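Local coordinates for protein extracellular ligand-binding receptor (Rhodopseudomonas palustris, PDB 4F06) that probably captures p-hydroxybenzoic acid and related lignin-derived aromatic acids as the solute-binding component of an ABC transporter, at residues H36-A41 with Y296-E300. Residues are numbered along the deposited sequence; the frame is centred on the assembly and turned at random.
Sequences HGNKVA and YKMIE. With PHB (p-hydroxybenzoic acid), chain C; SO4 (sulfate ion), chain D.
Val40 and Gly37 hold the Tyr296 ring in two different ways, one over a face and the other at its hydroxyl end. Methyl CG2 of Val40 sits over the face in a CH-pi contact, 3.6 Å from the ring centroid of Tyr296 and displaced toward the rim on the CD2 side. At the far end, Tyr296 OH donates to Gly37 O at 2.7 Å; the acceptor lies at the ring edge, and the hydroxyl meets a lone pair in the carbonyl plane. Val40 divides its branches: with CG1 anti to the backbone N (chi1 -174°), that methyl points toward Ile299 CG2 at 3.6 Å and Glu300 CG at 3.4 Å, farther along the same helix, while CG2 covers Tyr296. This joins the turn after helix 19-36, where Gly37 takes up positive phi, and edge strand 39-40 to helix 283-301, within one lobe of the two-lobed periplasmic binding protein fold. Val45 of the adjacent antiparallel strand 43-51 backs both Val40 and Ile299, while Trp32 meets the Tyr296 ring edge-to-face. With a phenylalanine in place of Tyr296, the carbonyl of Gly37 would probably lose its hydroxyl partner and the turn one of its ties to the helix. One of the two bound p-hydroxybenzoic acid molecules occupies a pocket that Tyr296, Lys297 and Glu300 line with Trp32, Arg293 and Met318, apart from the site that includes Asp232; its O1' is 3.7 Å from Tyr296 CB. One water, donating to Glu300 OE2 and accepting from Ala41 N, bridges the segments.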
loop_
_atom_site.group_PDB
_atom_site.type_symbol
_atom_site.label_atom_id
_atom_site.label_comp_id
_atom_site.label_asym_id
_atom_site.label_seq_id
_atom_site.Cartn_x
_atom_site.Cartn_y
_atom_site.Cartn_z
ATOM N N HIS A 36 5.243 -7.743 -21.181
ATOM C CA HIS A 36 6.681 -7.699 -21.300
ATOM C C HIS A 36 7.339 -9.056 -21.437
ATOM O O HIS A 36 8.578 -9.135 -21.611
ATOM C CB HIS A 36 7.276 -6.918 -20.145
ATOM C CG HIS A 36 6.878 -5.473 -20.162
ATOM N ND1 HIS A 36 7.221 -4.636 -21.183
ATOM C CD2 HIS A 36 6.134 -4.708 -19.290
ATOM C CE1 HIS A 36 6.750 -3.415 -20.948
ATOM N NE2 HIS A 36 6.102 -3.437 -19.807
ATOM N N GLY A 37 6.556 -10.124 -21.294
ATOM C CA GLY A 37 7.097 -11.489 -21.412
ATOM C C GLY A 37 7.799 -11.970 -20.161
ATOM O O GLY A 37 7.845 -11.252 -19.164
ATOM N N ASN A 38 8.362 -13.162 -20.243
ATOM C CA ASN A 38 9.002 -13.824 -19.098
ATOM C C ASN A 38 10.487 -14.091 -19.347
ATOM O O ASN A 38 11.100 -14.857 -18.615
ATOM C CB ASN A 38 8.275 -15.130 -18.702
ATOM C CG ASN A 38 8.457 -16.226 -19.718
ATOM O OD1 ASN A 38 8.850 -15.983 -20.845
ATOM N ND2 ASN A 38 8.144 -17.458 -19.332
ATOM N N LYS A 39 11.081 -13.428 -20.340
ATOM C CA LYS A 39 12.489 -13.557 -20.664
ATOM C C LYS A 39 13.261 -12.247 -20.334
ATOM O O LYS A 39 12.849 -11.128 -20.698
ATOM C CB LYS A 39 12.661 -13.950 -22.147
ATOM C CG LYS A 39 12.405 -15.445 -22.325
ATOM C CD LYS A 39 11.030 -15.791 -22.842
ATOM C CE LYS A 39 10.853 -17.304 -22.854
ATOM N NZ LYS A 39 9.427 -17.754 -22.781
ATOM N N VAL A 40 14.375 -12.397 -19.636
ATOM C CA VAL A 40 15.252 -11.278 -19.372
ATOM C C VAL A 40 16.688 -11.772 -19.405
ATOM O O VAL A 40 17.027 -12.750 -18.745
ATOM C CB VAL A 40 15.035 -10.707 -17.953
ATOM C CG1 VAL A 40 15.861 -9.457 -17.790
ATOM C CG2 VAL A 40 13.574 -10.408 -17.700
ATOM N N ALA A 41 17.547 -11.060 -20.144
ATOM C CA ALA A 41 18.992 -11.301 -20.143
ATOM C C ALA A 41 19.285 -12.754 -20.485
ATOM O O ALA A 41 20.218 -13.345 -19.944
ATOM C CB ALA A 41 19.624 -10.929 -18.796
ATOM N N TYR A 296 12.920 -7.059 -13.238
ATOM C CA TYR A 296 13.471 -7.227 -14.603
ATOM C C TYR A 296 14.698 -6.339 -14.763
ATOM O O TYR A 296 15.711 -6.763 -15.357
ATOM C CB TYR A 296 12.407 -6.922 -15.654
ATOM C CG TYR A 296 11.491 -8.114 -15.914
ATOM C CD1 TYR A 296 11.013 -8.946 -14.883
ATOM C CD2 TYR A 296 11.027 -8.365 -17.207
ATOM C CE1 TYR A 296 10.165 -10.021 -15.171
ATOM C CE2 TYR A 296 10.167 -9.405 -17.489
ATOM C CZ TYR A 296 9.720 -10.223 -16.472
ATOM O OH TYR A 296 8.880 -11.251 -16.704
ATOM N N LYS A 297 14.646 -5.100 -14.261
ATOM C CA LYS A 297 15.829 -4.238 -14.355
ATOM C C LYS A 297 17.035 -4.847 -13.606
ATOM O O LYS A 297 18.163 -4.795 -14.097
ATOM C CB LYS A 297 15.505 -2.848 -13.774
ATOM C CG LYS A 297 16.702 -1.904 -13.787
ATOM C CD LYS A 297 17.122 -1.462 -15.160
ATOM C CE LYS A 297 18.197 -0.392 -15.027
ATOM N NZ LYS A 297 18.496 0.096 -16.391
HETATM N N MSE A 298 16.792 -5.379 -12.411
HETATM C CA MSE A 298 17.896 -5.960 -11.612
HETATM C C MSE A 298 18.488 -7.171 -12.326
HETATM O O MSE A 298 19.710 -7.316 -12.371
HETATM C CB MSE A 298 17.410 -6.357 -10.211
HETATM C CG MSE A 298 17.159 -5.118 -9.370
HETATM SE SE MSE A 298 16.855 -5.301 -7.486
HETATM C CE MSE A 298 15.112 -6.151 -7.690
ATOM N N ILE A 299 17.645 -8.026 -12.919
ATOM C CA ILE A 299 18.159 -9.157 -13.685
ATOM C C ILE A 299 18.980 -8.665 -14.891
ATOM O O ILE A 299 20.042 -9.202 -15.138
ATOM C CB ILE A 299 16.985 -10.084 -14.079
ATOM C CG1 ILE A 299 16.375 -10.721 -12.809
ATOM C CG2 ILE A 299 17.423 -11.172 -15.047
ATOM C CD1 ILE A 299 15.046 -11.428 -13.028
ATOM N N GLU A 300 18.515 -7.654 -15.625
ATOM C CA GLU A 300 19.328 -7.155 -16.756
ATOM C C GLU A 300 20.655 -6.615 -16.252
ATOM O O GLU A 300 21.721 -6.903 -16.831
ATOM C CB GLU A 300 18.615 -6.046 -17.544
ATOM C CG GLU A 300 17.436 -6.539 -18.322
ATOM C CD GLU A 300 16.887 -5.582 -19.362
ATOM O OE1 GLU A 300 17.107 -4.337 -19.333
ATOM O OE2 GLU A 300 16.196 -6.132 -20.215
HETATM C "C1'" PHB C . 12.519 -5.432 -19.130
HETATM O "O1'" PHB C . 13.503 -6.255 -19.102
HETATM O "O2'" PHB C . 11.441 -5.590 -19.747
HETATM C C1 PHB C . 12.644 -4.139 -18.457
HETATM C C2 PHB C . 11.558 -3.233 -18.538
HETATM C C3 PHB C . 11.667 -1.993 -17.942
HETATM C C4 PHB C . 12.837 -1.686 -17.239
HETATM C C5 PHB C . 13.898 -2.609 -17.133
HETATM C C6 PHB C . 13.819 -3.865 -17.757
HETATM O O4 PHB C . 12.891 -0.456 -16.653
HETATM S S SO4 D . 5.032 -0.071 -19.626
HETATM O O1 SO4 D . 4.890 -1.206 -18.718
HETATM O O2 SO4 D . 5.686 -0.553 -20.843
HETATM O O3 SO4 D . 3.714 0.495 -19.926
HETATM O O4 SO4 D . 5.988 0.946 -19.123
HETATM O O HOH W 1 16.524 -8.761 -21.554
#